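PDB 5YLO: probable enoyl-CoA hydratase/isomerase from Pseudomonas aeruginosa PAO1, which probably acts as a Delta3,Delta2-enoyl-CoA isomerase of the crotonase family, moving a double bond in unsaturated acyl-CoA thioesters during fatty acid beta-oxidation. Local coordinates for residues M93-L96 with H97-K101; L118-C122 with D123-A127; T213-L216 with L217-G220; A221-S224 with L225-L229. All blocks are in the same frame, centred on the assembly; numbering follows the deposited sequence.

In the fold
The four contacts are helix ends and turns, all local in sequence yet tied through space. Lys-214 of contact 3 is the main link: its NZ lies 2.8 Å from Asp-123 OD2 of contact 2 (a salt bridge) and 2.9 Å from Leu-99 O of contact 1. Contacts 1 and 2, with centres 11 Å apart, pack through Met-93, Leu-96, Leu-118 and Cys-121. Contact 1 touches the second subunit; contact 2, contact 3 and its successor contact 4 touch the third. A glycerol, probably from the crystallisation liquor, lies about 3 Å from the His-97 side chain. In crotonase-fold enzymes the start of the helix corresponding to 114-120 serves the oxyanion hole, probably placing contact 2 behind the catalytic pocket.

Contact 1 (M93-L96 with H97-K101)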
ATOM      1  N   MET A  93      10.714   1.026  19.971  1.00 37.19           N
ATOM      2  CA  MET A  93       9.989   1.111  18.706  1.00 35.52           C
ATOM      3  C   MET A  93       8.627   0.438  18.804  1.00 43.39           C
ATOM      4  O   MET A  93       7.632   0.952  18.280  1.00 55.81           O
ATOM      5  CB  MET A  93      10.811   0.481  17.582  1.00 40.26           C
ATOM      6  CG  MET A  93      12.157   1.133  17.362  1.00 43.27           C
ATOM      7  SD  MET A  93      12.008   2.859  16.878  1.00 76.40           S
ATOM      8  CE  MET A  93      13.728   3.256  16.580  1.00134.24           C
ATOM      9  N   GLY A  94       8.562  -0.708  19.484  1.00 37.18           N
ATOM     10  CA  GLY A  94       7.304  -1.429  19.583  1.00 38.89           C
ATOM     11  C   GLY A  94       6.233  -0.677  20.352  1.00 39.53           C
ATOM     12  O   GLY A  94       5.065  -0.676  19.957  1.00 44.06           O
ATOM     13  N   ARG A  95       6.622  -0.112  21.499  1.00 40.91           N
ATOM     14  CA  ARG A  95       5.717   0.661  22.359  1.00 42.08           C
ATOM     15  C   ARG A  95       5.201   1.964  21.735  1.00 46.39           C
ATOM     16  O   ARG A  95       4.014   2.277  21.830  1.00 55.21           O
ATOM     17  CB  ARG A  95       6.387   0.960  23.702  1.00 44.18           C
ATOM     18  CG  ARG A  95       5.550   1.820  24.635  1.00 51.45           C
ATOM     19  CD  ARG A  95       6.263   2.056  25.957  1.00 69.25           C
ATOM     20  NE  ARG A  95       6.505   0.809  26.677  1.00 82.50           N
ATOM     21  CZ  ARG A  95       5.655   0.272  27.547  1.00 91.81           C
ATOM     22  NH1 ARG A  95       5.959  -0.867  28.156  1.00 84.25           N
ATOM     23  NH2 ARG A  95       4.503   0.872  27.808  1.00100.19           N
ATOM     24  N   LEU A  96       6.097   2.714  21.098  1.00 46.51           N
ATOM     25  CA  LEU A  96       5.730   3.955  20.424  1.00 43.69           C
ATOM     26  C   LEU A  96       4.783   3.678  19.265  1.00 36.57           C
ATOM     27  O   LEU A  96       3.800   4.400  19.064  1.00 41.98           O
ATOM     28  CB  LEU A  96       6.977   4.686  19.928  1.00 43.58           C
ATOM     29  CG  LEU A  96       6.706   6.014  19.217  1.00 46.33           C
ATOM     30  CD1 LEU A  96       6.014   6.993  20.156  1.00 48.58           C
ATOM     31  CD2 LEU A  96       7.997   6.603  18.672  1.00 44.21           C
ATOM     32  N   HIS A  97       5.066   2.627  18.495  1.00 34.53           N
ATOM     33  CA  HIS A  97       4.246   2.302  17.335  1.00 34.13           C
ATOM     34  C   HIS A  97       2.829   1.918  17.743  1.00 37.26           C
ATOM     35  O   HIS A  97       1.866   2.234  17.036  1.00 40.50           O
ATOM     36  CB  HIS A  97       4.913   1.178  16.543  1.00 42.27           C
ATOM     37  CG  HIS A  97       4.011   0.502  15.560  1.00 40.97           C
ATOM     38  ND1 HIS A  97       3.620  -0.814  15.692  1.00 43.35           N
ATOM     39  CD2 HIS A  97       3.429   0.955  14.425  1.00 40.56           C
ATOM     40  CE1 HIS A  97       2.832  -1.140  14.683  1.00 47.83           C
ATOM     41  NE2 HIS A  97       2.699  -0.085  13.900  1.00 48.23           N
ATOM     42  N   ALA A  98       2.682   1.245  18.884  1.00 46.30           N
ATOM     43  CA  ALA A  98       1.391   0.771  19.366  1.00 47.16           C
ATOM     44  C   ALA A  98       0.814   1.638  20.480  1.00 45.71           C
ATOM     45  O   ALA A  98      -0.114   1.202  21.167  1.00 46.30           O
ATOM     46  CB  ALA A  98       1.512  -0.676  19.845  1.00 43.88           C
ATOM     47  N   LEU A  99       1.336   2.849  20.665  1.00 41.58           N
ATOM     48  CA  LEU A  99       0.901   3.708  21.760  1.00 42.82           C
ATOM     49  C   LEU A  99      -0.576   4.060  21.622  1.00 52.78           C
ATOM     50  O   LEU A  99      -1.074   4.304  20.521  1.00 46.06           O
ATOM     51  CB  LEU A  99       1.744   4.981  21.787  1.00 43.77           C
ATOM     52  CG  LEU A  99       1.733   5.783  23.086  1.00 53.34           C
ATOM     53  CD1 LEU A  99       2.775   5.234  24.050  1.00 53.09           C
ATOM     54  CD2 LEU A  99       1.965   7.259  22.808  1.00 50.61           C
ATOM     55  N   ASP A 100      -1.281   4.099  22.755  1.00 61.52           N
ATOM     56  CA  ASP A 100      -2.729   4.277  22.748  1.00 61.90           C
ATOM     57  C   ASP A 100      -3.169   5.728  22.580  1.00 63.95           C
ATOM     58  O   ASP A 100      -4.377   5.983  22.510  1.00 76.27           O
ATOM     59  CB  ASP A 100      -3.339   3.710  24.031  1.00 65.22           C
ATOM     60  CG  ASP A 100      -3.455   2.200  24.003  1.00 74.99           C
ATOM     61  OD1 ASP A 100      -3.455   1.620  22.896  1.00 76.78           O
ATOM     62  OD2 ASP A 100      -3.557   1.595  25.092  1.00 75.32           O
ATOM     63  N   LYS A 101      -2.239   6.670  22.518  1.00 57.35           N
ATOM     64  CA  LYS A 101      -2.534   8.068  22.261  1.00 60.49           C
ATOM     65  C   LYS A 101      -2.083   8.450  20.856  1.00 56.16           C
ATOM     66  O   LYS A 101      -1.175   7.827  20.292  1.00 52.92           O
ATOM     67  CB  LYS A 101      -1.827   8.969  23.283  1.00 62.93           C
ATOM     68  CG  LYS A 101      -1.954   8.517  24.730  1.00 61.55           C
ATOM     69  CD  LYS A 101      -3.274   8.930  25.358  1.00 61.09           C
ATOM     70  CE  LYS A 101      -3.243   8.664  26.859  1.00 77.10           C
ATOM     71  NZ  LYS A 101      -4.467   9.117  27.576  1.00 89.13           N
TER
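His-97 meets Met-93 across the last turn of helix 85-97: His-97 N donates to Met-93 O over 3.1 Å, while its CB packs against the same oxygen at 3.2 Å. One residue on, Ala-98 N repeats the pattern with Gly-94 O at 3.2 Å. Ala-98 is also where the backbone first leaves helical geometry, so the regular spacing fails at the next step. Leu-99 N comes within 3.0 Å of Arg-95 O but at a poor angle, and makes instead a weak bond to Leu-96 O of 3.3 Å. The Leu-99 CB lies against both of these carbonyl oxygens, and its CD1 branch approaches the stem of Arg-95, 4.4 Å from Arg-95 CG.

The outer shell holds these groups in place. With CG anti to the backbone N (chi1 164°), the His-97 ring is carried to Trp-150, with which it stacks edge-to-face, and Leu-225 of the second subunit packs on it. Arg-95 turns outward to a salt bridge with Asp-42, and Leu-96 and Leu-99 both rest on Leu-41 of helix 31-46. The chemistry is that of a helix end: carbonyl oxygens gather where the backbone unwinds, and Leu-99 O accepts from the ammonium of Lys-214, as such a carbonyl-rich end would probably encourage.

Contact 2 (L118-C122 with D123-A127)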
ATOM      1  N   LEU A 118      12.345   6.073  14.388  1.00 52.47           N
ATOM      2  CA  LEU A 118      11.604   6.634  15.510  1.00 55.13           C
ATOM      3  C   LEU A 118      10.426   7.474  15.027  1.00 58.52           C
ATOM      4  O   LEU A 118       9.344   7.445  15.626  1.00 59.35           O
ATOM      5  CB  LEU A 118      12.542   7.467  16.383  1.00 57.72           C
ATOM      6  CG  LEU A 118      12.154   7.600  17.853  1.00 62.84           C
ATOM      7  CD1 LEU A 118      12.063   6.226  18.497  1.00 60.55           C
ATOM      8  CD2 LEU A 118      13.146   8.482  18.591  1.00 73.69           C
ATOM      9  N   ALA A 119      10.614   8.223  13.938  1.00 40.85           N
ATOM     10  CA  ALA A 119       9.521   9.023  13.394  1.00 40.84           C
ATOM     11  C   ALA A 119       8.477   8.156  12.699  1.00 36.67           C
ATOM     12  O   ALA A 119       7.288   8.492  12.708  1.00 36.97           O
ATOM     13  CB  ALA A 119      10.072  10.073  12.429  1.00 37.90           C
ATOM     14  N   LEU A 120       8.897   7.038  12.101  1.00 39.94           N
ATOM     15  CA  LEU A 120       7.961   6.158  11.412  1.00 38.56           C
ATOM     16  C   LEU A 120       7.020   5.443  12.372  1.00 36.89           C
ATOM     17  O   LEU A 120       5.921   5.050  11.965  1.00 49.49           O
ATOM     18  CB  LEU A 120       8.730   5.141  10.570  1.00 42.03           C
ATOM     19  CG  LEU A 120       9.707   5.761   9.571  1.00 44.71           C
ATOM     20  CD1 LEU A 120      10.494   4.692   8.826  1.00 41.55           C
ATOM     21  CD2 LEU A 120       8.969   6.675   8.602  1.00 44.05           C
ATOM     22  N   CYS A 121       7.423   5.269  13.630  1.00 36.28           N
ATOM     23  CA  CYS A 121       6.553   4.681  14.640  1.00 38.90           C
ATOM     24  C   CYS A 121       5.463   5.635  15.103  1.00 38.24           C
ATOM     25  O   CYS A 121       4.522   5.199  15.775  1.00 39.30           O
ATOM     26  CB  CYS A 121       7.375   4.220  15.846  1.00 38.04           C
ATOM     27  SG  CYS A 121       8.551   2.887  15.483  1.00 48.10           S
ATOM     28  N   CYS A 122       5.564   6.914  14.760  1.00 38.25           N
ATOM     29  CA  CYS A 122       4.515   7.858  15.096  1.00 43.95           C
ATOM     30  C   CYS A 122       3.397   7.794  14.061  1.00 39.19           C
ATOM     31  O   CYS A 122       3.591   7.364  12.920  1.00 38.08           O
ATOM     32  CB  CYS A 122       5.079   9.275  15.187  1.00 43.34           C
ATOM     33  SG  CYS A 122       6.361   9.477  16.445  1.00 48.27           S
ATOM     34  N   ASP A 123       2.205   8.224  14.479  1.00 40.58           N
ATOM     35  CA  ASP A 123       1.053   8.195  13.583  1.00 40.89           C
ATOM     36  C   ASP A 123       1.186   9.236  12.481  1.00 40.51           C
ATOM     37  O   ASP A 123       0.824   8.978  11.327  1.00 40.08           O
ATOM     38  CB  ASP A 123      -0.237   8.416  14.376  1.00 42.93           C
ATOM     39  CG  ASP A 123      -0.511   7.299  15.359  1.00 51.00           C
ATOM     40  OD1 ASP A 123      -0.135   6.147  15.055  1.00 63.92           O
ATOM     41  OD2 ASP A 123      -1.094   7.567  16.431  1.00 56.29           O
ATOM     42  N   PHE A 124       1.705  10.413  12.811  1.00 43.50           N
ATOM     43  CA  PHE A 124       1.805  11.510  11.866  1.00 41.07           C
ATOM     44  C   PHE A 124       3.232  12.031  11.831  1.00 40.47           C
ATOM     45  O   PHE A 124       3.988  11.888  12.796  1.00 48.52           O
ATOM     46  CB  PHE A 124       0.839  12.639  12.235  1.00 42.93           C
ATOM     47  CG  PHE A 124      -0.594  12.200  12.325  1.00 44.05           C
ATOM     48  CD1 PHE A 124      -1.383  12.138  11.189  1.00 44.34           C
ATOM     49  CD2 PHE A 124      -1.152  11.846  13.542  1.00 45.16           C
ATOM     50  CE1 PHE A 124      -2.703  11.734  11.266  1.00 46.27           C
ATOM     51  CE2 PHE A 124      -2.472  11.442  13.625  1.00 46.60           C
ATOM     52  CZ  PHE A 124      -3.248  11.387  12.485  1.00 46.89           C
ATOM     53  N   ARG A 125       3.597  12.637  10.702  1.00 44.91           N
ATOM     54  CA  ARG A 125       4.920  13.222  10.526  1.00 47.11           C
ATOM     55  C   ARG A 125       4.781  14.574   9.848  1.00 50.17           C
ATOM     56  O   ARG A 125       4.294  14.658   8.716  1.00 43.45           O
ATOM     57  CB  ARG A 125       5.834  12.301   9.712  1.00 44.59           C
ATOM     58  CG  ARG A 125       6.579  11.281  10.556  1.00 47.94           C
ATOM     59  CD  ARG A 125       7.076  10.114   9.718  1.00 47.91           C
ATOM     60  NE  ARG A 125       5.990   9.479   8.976  1.00 44.24           N
ATOM     61  CZ  ARG A 125       5.113   8.636   9.509  1.00 45.37           C
ATOM     62  NH1 ARG A 125       5.187   8.323  10.796  1.00 37.81           N
ATOM     63  NH2 ARG A 125       4.156   8.108   8.757  1.00 50.06           N
ATOM     64  N   ILE A 126       5.192  15.626  10.548  1.00 54.52           N
ATOM     65  CA  ILE A 126       5.307  16.968   9.991  1.00 53.37           C
ATOM     66  C   ILE A 126       6.781  17.333   9.990  1.00 55.11           C
ATOM     67  O   ILE A 126       7.440  17.276  11.036  1.00 59.41           O
ATOM     68  CB  ILE A 126       4.487  17.991  10.793  1.00 51.93           C
ATOM     69  CG1 ILE A 126       3.031  17.540  10.904  1.00 51.55           C
ATOM     70  CG2 ILE A 126       4.573  19.365  10.139  1.00 53.23           C
ATOM     71  CD1 ILE A 126       2.185  18.435  11.780  1.00 54.47           C
ATOM     72  N   ALA A 127       7.302  17.699   8.825  1.00 51.51           N
ATOM     73  CA  ALA A 127       8.728  17.920   8.656  1.00 49.58           C
ATOM     74  C   ALA A 127       9.004  19.362   8.259  1.00 54.37           C
ATOM     75  O   ALA A 127       8.221  19.980   7.530  1.00 50.64           O
ATOM     76  CB  ALA A 127       9.310  16.975   7.601  1.00 44.38           C
TER
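The turn from helix 114-120 into strand 124-128 closes a beta-alpha-beta crossover from strand 103-107, and one arginine of the incoming strand reaches back to the carbonyls where the helix runs out into the turn. Arg-125 NH1 donates to Ala-119 O and to Cys-122 O, each at 2.8 Å, and both oxygens lie at the edge of the guanidinium, close to its plane. The two acceptors are used differently. At Cys-122 O the nitrogen stands above the carbonyl plane, 43° out of it; at Ala-119 O it is tilted less, and Cys-122 N, at 3.1 Å from that oxygen, arrives from the opposite face. Ala-119 O is thus gripped by a backbone and a side-chain donor at once.

The bend at chi3 (-55°) turns the guanidinium back toward these two carbonyls. On the way its CD lies 4.0 Å from Ala-119 CB, and Leu-120 CD2 covers one guanidinium face, 4.1 Å from Arg-125 NE. That NE donates in turn to Leu-181 O, which further fixes the rotation of the buried group.

Asp-123 forms salt bridges through OD1 to Lys-162 of the third subunit and through OD2 to Lys-214 of helix 207-220. Around this turn, Cys-122 packs on Thr-103 and Ala-105 of strand 103-107, Cys-121 on Met-93 and Leu-96 of helix 85-97, and Leu-120 on His-151 and Leu-155 of helix 146-156.

Contact 3 (T213-L216 with L217-G220)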
ATOM      1  N   THR A 213      -9.690   2.780  17.648  1.00 52.74           N
ATOM      2  CA  THR A 213      -9.482   2.854  16.205  1.00 49.52           C
ATOM      3  C   THR A 213      -8.042   2.521  15.835  1.00 46.30           C
ATOM      4  O   THR A 213      -7.794   1.812  14.853  1.00 39.17           O
ATOM      5  CB  THR A 213      -9.862   4.244  15.691  1.00 44.54           C
ATOM      6  OG1 THR A 213     -11.287   4.395  15.725  1.00 50.91           O
ATOM      7  CG2 THR A 213      -9.367   4.451  14.263  1.00 50.08           C
ATOM      8  N   LYS A 214      -7.079   3.019  16.614  1.00 48.89           N
ATOM      9  CA  LYS A 214      -5.678   2.745  16.311  1.00 42.63           C
ATOM     10  C   LYS A 214      -5.363   1.261  16.460  1.00 42.45           C
ATOM     11  O   LYS A 214      -4.558   0.710  15.700  1.00 51.24           O
ATOM     12  CB  LYS A 214      -4.771   3.591  17.206  1.00 41.46           C
ATOM     13  CG  LYS A 214      -3.293   3.463  16.882  1.00 50.72           C
ATOM     14  CD  LYS A 214      -2.462   4.501  17.620  1.00 52.83           C
ATOM     15  CE  LYS A 214      -0.977   4.276  17.388  1.00 52.30           C
ATOM     16  NZ  LYS A 214      -0.152   5.369  17.978  1.00 55.20           N
ATOM     17  N   ARG A 215      -5.996   0.593  17.428  1.00 40.85           N
ATOM     18  CA  ARG A 215      -5.822  -0.850  17.561  1.00 43.12           C
ATOM     19  C   ARG A 215      -6.469  -1.605  16.407  1.00 42.06           C
ATOM     20  O   ARG A 215      -5.949  -2.640  15.976  1.00 44.29           O
ATOM     21  CB  ARG A 215      -6.397  -1.333  18.894  1.00 53.35           C
ATOM     22  CG  ARG A 215      -5.437  -1.237  20.070  1.00 63.74           C
ATOM     23  CD  ARG A 215      -6.041  -1.870  21.315  1.00 80.40           C
ATOM     24  NE  ARG A 215      -7.016  -0.999  21.964  1.00 95.16           N
ATOM     25  CZ  ARG A 215      -6.865  -0.490  23.183  1.00 94.89           C
ATOM     26  NH1 ARG A 215      -5.785  -0.778  23.894  1.00 93.55           N
ATOM     27  NH2 ARG A 215      -7.801   0.297  23.695  1.00 88.81           N
ATOM     28  N   LEU A 216      -7.598  -1.109  15.897  1.00 36.93           N
ATOM     29  CA  LEU A 216      -8.264  -1.782  14.787  1.00 37.08           C
ATOM     30  C   LEU A 216      -7.478  -1.627  13.494  1.00 35.92           C
ATOM     31  O   LEU A 216      -7.374  -2.578  12.708  1.00 34.07           O
ATOM     32  CB  LEU A 216      -9.683  -1.240  14.624  1.00 39.44           C
ATOM     33  CG  LEU A 216     -10.692  -1.683  15.685  1.00 43.44           C
ATOM     34  CD1 LEU A 216     -11.955  -0.847  15.594  1.00 46.15           C
ATOM     35  CD2 LEU A 216     -11.017  -3.162  15.530  1.00 45.10           C
ATOM     36  N   LEU A 217      -6.929  -0.432  13.248  1.00 42.43           N
ATOM     37  CA  LEU A 217      -6.078  -0.230  12.080  1.00 37.32           C
ATOM     38  C   LEU A 217      -4.922  -1.219  12.074  1.00 30.14           C
ATOM     39  O   LEU A 217      -4.637  -1.859  11.057  1.00 36.37           O
ATOM     40  CB  LEU A 217      -5.543   1.204  12.060  1.00 36.77           C
ATOM     41  CG  LEU A 217      -6.507   2.360  11.794  1.00 38.89           C
ATOM     42  CD1 LEU A 217      -5.893   3.659  12.282  1.00 33.61           C
ATOM     43  CD2 LEU A 217      -6.826   2.451  10.314  1.00 33.01           C
ATOM     44  N   ARG A 218      -4.252  -1.363  13.219  1.00 38.21           N
ATOM     45  CA  ARG A 218      -3.086  -2.233  13.303  1.00 38.03           C
ATOM     46  C   ARG A 218      -3.483  -3.699  13.181  1.00 40.49           C
ATOM     47  O   ARG A 218      -2.883  -4.450  12.403  1.00 49.00           O
ATOM     48  CB  ARG A 218      -2.348  -1.969  14.617  1.00 38.96           C
ATOM     49  CG  ARG A 218      -1.037  -2.715  14.785  1.00 40.09           C
ATOM     50  CD  ARG A 218      -0.271  -2.202  16.001  1.00 46.44           C
ATOM     51  NE  ARG A 218      -1.058  -2.276  17.230  1.00 58.60           N
ATOM     52  CZ  ARG A 218      -1.625  -1.228  17.822  1.00 55.12           C
ATOM     53  NH1 ARG A 218      -1.491  -0.015  17.304  1.00 51.67           N
ATOM     54  NH2 ARG A 218      -2.324  -1.394  18.937  1.00 53.74           N
ATOM     55  N   ASP A 219      -4.502  -4.125  13.933  1.00 33.98           N
ATOM     56  CA  ASP A 219      -4.938  -5.515  13.855  1.00 48.25           C
ATOM     57  C   ASP A 219      -5.515  -5.850  12.484  1.00 43.24           C
ATOM     58  O   ASP A 219      -5.370  -6.982  12.012  1.00 36.57           O
ATOM     59  CB  ASP A 219      -5.971  -5.813  14.944  1.00 52.93           C
ATOM     60  CG  ASP A 219      -5.371  -5.829  16.340  1.00 54.71           C
ATOM     61  OD1 ASP A 219      -4.128  -5.836  16.459  1.00 40.19           O
ATOM     62  OD2 ASP A 219      -6.150  -5.843  17.320  1.00 55.18           O
ATOM     63  N   GLY A 220      -6.163  -4.882  11.829  1.00 42.67           N
ATOM     64  CA  GLY A 220      -6.807  -5.133  10.551  1.00 35.87           C
ATOM     65  C   GLY A 220      -5.860  -5.497   9.426  1.00 33.58           C
ATOM     66  O   GLY A 220      -6.290  -6.110   8.445  1.00 34.95           O
TER
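Thr-213 and Leu-217 make the first of four i to i+4 backbone bonds that join 213-216 to 217-220 within helix 207-220. Leu-217 N donates to Thr-213 O at 2.9 Å, nearly in line with the carbonyl; Arg-218, Asp-219 and Gly-220 follow with Lys-214, Arg-215 and Leu-216. The last of these is short, 2.7 Å from Gly-220 N to Leu-216 O, and the same oxygen also accepts from Gln-228 NE2 of the next helix.

Apolar contact is lighter: the methyl CG2 of Thr-213 meets Leu-217 CD1 at 4.1 Å. Leu-217 also sets a side-chain carbon, CG, against the backbone oxygen of Thr-213, 3.4 Å from Thr-213 O.

The guanidinium of Arg-218 packs on the aliphatic stems of Arg-215 and Lys-214. Arg-218 leaves the helix extended and then bends at chi3 (56°), which folds its guanidinium back over Arg-215, with one face above Arg-215 CA and NH2 3.3 Å from Arg-215 CG. The two guanidinium planes are 73° apart. Arg-215 NE is 5.6 Å from Arg-218 NH2, and Arg-215 NH1 has a long, weak ion pair with Asp-100. Lys-214, fully extended, passes Arg-218 with its CG 3.9 Å from Arg-218 NH1 and sends its ammonium on to Asp-123, clear of the like charge.

Thr-213 OG1 bonds to Asp-145 and Tyr-142 of the third subunit, and Gly-220 O accepts from Arg-154 of the third subunit. Within its own chain, helix 207-220 is thus tied through Lys-214 to the loop after helix 85-97 and the start of strand 124-128, and through Leu-216 to helix 225-232.

Contact 4 (A221-S224 with L225-L229); sequences AGRS and LAEQL
Arg-223 and Gln-228 cross at about a right angle, the guanidinium and amide planes turned 68° from each other. Arg-223 NH1 donates to Gln-228 OE1 over 2.9 Å, approaching the amide oxygen nearly head-on but tilted from both planes. Its stem takes two bends, at chi2 and chi3, so that CG passes 3.5 Å from Gln-228 N and CD lies 3.1 Å from the same OE1.

Glu-227 meets the loop from another direction. Its side chain and that of Arg-223 run obliquely, their carboxylate and guanidinium planes 69° apart and the charged atoms not in contact (Arg-223 NE to Glu-227 OE1 5.7 Å). Glu-227 OE1 rests 3.3 Å from Arg-223 CB instead. From there it accepts a weak bond from Ser-224 N, 3.4 Å away.

Ser-224 turns its hydroxyl over the first turn, OG lying between the backbone N and the carbonyl carbon (chi1 68°), and accepts from Glu-227 N at 3.2 Å in an almost straight line. A water takes the N-H of Ala-226 nearby, while Gln-228 N closes the turn on Ser-224 O. Arg-223 O is held by Trp-150 of the third subunit. With Ser-224 as the N-cap, the reciprocal Ser-224 and Glu-227 bonds form a capping box, the classic N-terminal start of an alpha-helix, here opening helix 225-232.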
ATOM      1  N   ALA A 221      -4.583  -5.128   9.544  1.00 31.82           N
ATOM      2  CA  ALA A 221      -3.602  -5.450   8.514  1.00 33.64           C
ATOM      3  C   ALA A 221      -3.365  -6.948   8.369  1.00 39.75           C
ATOM      4  O   ALA A 221      -2.978  -7.394   7.284  1.00 35.88           O
ATOM      5  CB  ALA A 221      -2.279  -4.744   8.812  1.00 29.97           C
ATOM      6  N   GLY A 222      -3.597  -7.731   9.418  1.00 40.44           N
ATOM      7  CA  GLY A 222      -3.340  -9.152   9.390  1.00 36.90           C
ATOM      8  C   GLY A 222      -4.547 -10.046   9.236  1.00 40.32           C
ATOM      9  O   GLY A 222      -4.391 -11.272   9.246  1.00 42.24           O
ATOM     10  N   ARG A 223      -5.746  -9.485   9.089  1.00 56.47           N
ATOM     11  CA  ARG A 223      -6.954 -10.283   8.940  1.00 51.94           C
ATOM     12  C   ARG A 223      -7.784  -9.763   7.771  1.00 37.22           C
ATOM     13  O   ARG A 223      -7.615  -8.628   7.315  1.00 31.08           O
ATOM     14  CB  ARG A 223      -7.787 -10.288  10.232  1.00 45.77           C
ATOM     15  CG  ARG A 223      -8.678  -9.081  10.409  1.00 45.41           C
ATOM     16  CD  ARG A 223      -8.277  -8.246  11.612  1.00 61.43           C
ATOM     17  NE  ARG A 223      -8.383  -8.967  12.878  1.00 52.40           N
ATOM     18  CZ  ARG A 223      -8.636  -8.384  14.047  1.00 47.09           C
ATOM     19  NH1 ARG A 223      -8.831  -7.073  14.110  1.00 38.79           N
ATOM     20  NH2 ARG A 223      -8.710  -9.110  15.153  1.00 52.35           N
ATOM     21  N   SER A 224      -8.681 -10.617   7.285  1.00 31.88           N
ATOM     22  CA  SER A 224      -9.552 -10.257   6.178  1.00 32.32           C
ATOM     23  C   SER A 224     -10.585  -9.230   6.638  1.00 30.73           C
ATOM     24  O   SER A 224     -10.672  -8.873   7.817  1.00 42.73           O
ATOM     25  CB  SER A 224     -10.237 -11.500   5.614  1.00 31.96           C
ATOM     26  OG  SER A 224     -11.167 -12.034   6.542  1.00 35.60           O
ATOM     27  N   LEU A 225     -11.386  -8.745   5.689  1.00 34.85           N
ATOM     28  CA  LEU A 225     -12.455  -7.823   6.055  1.00 37.33           C
ATOM     29  C   LEU A 225     -13.497  -8.517   6.920  1.00 35.10           C
ATOM     30  O   LEU A 225     -13.947  -7.958   7.927  1.00 36.05           O
ATOM     31  CB  LEU A 225     -13.102  -7.229   4.804  1.00 35.60           C
ATOM     32  CG  LEU A 225     -14.319  -6.336   5.064  1.00 37.14           C
ATOM     33  CD1 LEU A 225     -13.942  -5.098   5.865  1.00 31.01           C
ATOM     34  CD2 LEU A 225     -14.989  -5.946   3.760  1.00 38.64           C
ATOM     35  N   ALA A 226     -13.885  -9.743   6.553  1.00 35.75           N
ATOM     36  CA  ALA A 226     -14.883 -10.464   7.336  1.00 37.37           C
ATOM     37  C   ALA A 226     -14.399 -10.700   8.762  1.00 44.79           C
ATOM     38  O   ALA A 226     -15.168 -10.545   9.720  1.00 41.85           O
ATOM     39  CB  ALA A 226     -15.226 -11.791   6.662  1.00 37.17           C
ATOM     40  N   GLU A 227     -13.128 -11.072   8.924  1.00 41.50           N
ATOM     41  CA  GLU A 227     -12.568 -11.235  10.263  1.00 49.30           C
ATOM     42  C   GLU A 227     -12.576  -9.916  11.026  1.00 39.18           C
ATOM     43  O   GLU A 227     -12.947  -9.869  12.204  1.00 41.64           O
ATOM     44  CB  GLU A 227     -11.146 -11.785  10.179  1.00 48.52           C
ATOM     45  CG  GLU A 227     -11.046 -13.222   9.725  1.00 72.72           C
ATOM     46  CD  GLU A 227      -9.673 -13.804   9.984  1.00 92.21           C
ATOM     47  OE1 GLU A 227      -8.706 -13.368   9.324  1.00 73.07           O
ATOM     48  OE2 GLU A 227      -9.562 -14.691  10.855  1.00 85.76           O
ATOM     49  N   GLN A 228     -12.153  -8.834  10.367  1.00 33.52           N
ATOM     50  CA  GLN A 228     -12.140  -7.525  11.011  1.00 32.86           C
ATOM     51  C   GLN A 228     -13.524  -7.153  11.527  1.00 34.40           C
ATOM     52  O   GLN A 228     -13.662  -6.625  12.636  1.00 36.33           O
ATOM     53  CB  GLN A 228     -11.623  -6.471  10.030  1.00 29.71           C
ATOM     54  CG  GLN A 228     -11.647  -5.038  10.551  1.00 29.55           C
ATOM     55  CD  GLN A 228     -10.371  -4.648  11.277  1.00 36.72           C
ATOM     56  OE1 GLN A 228      -9.726  -5.478  11.914  1.00 36.03           O
ATOM     57  NE2 GLN A 228     -10.000  -3.375  11.177  1.00 30.02           N
ATOM     58  N   LEU A 229     -14.565  -7.441  10.742  1.00 34.49           N
ATOM     59  CA  LEU A 229     -15.923  -7.125  11.173  1.00 45.20           C
ATOM     60  C   LEU A 229     -16.358  -8.017  12.331  1.00 56.99           C
ATOM     61  O   LEU A 229     -17.047  -7.556  13.248  1.00 59.69           O
ATOM     62  CB  LEU A 229     -16.889  -7.248   9.995  1.00 42.76           C
ATOM     63  CG  LEU A 229     -16.595  -6.344   8.793  1.00 34.24           C
ATOM     64  CD1 LEU A 229     -17.683  -6.459   7.736  1.00 38.06           C
ATOM     65  CD2 LEU A 229     -16.422  -4.899   9.233  1.00 33.36           C
TER
HETATM   66  O   HOH W   1     -13.266 -10.822   4.120  1.00 33.63           O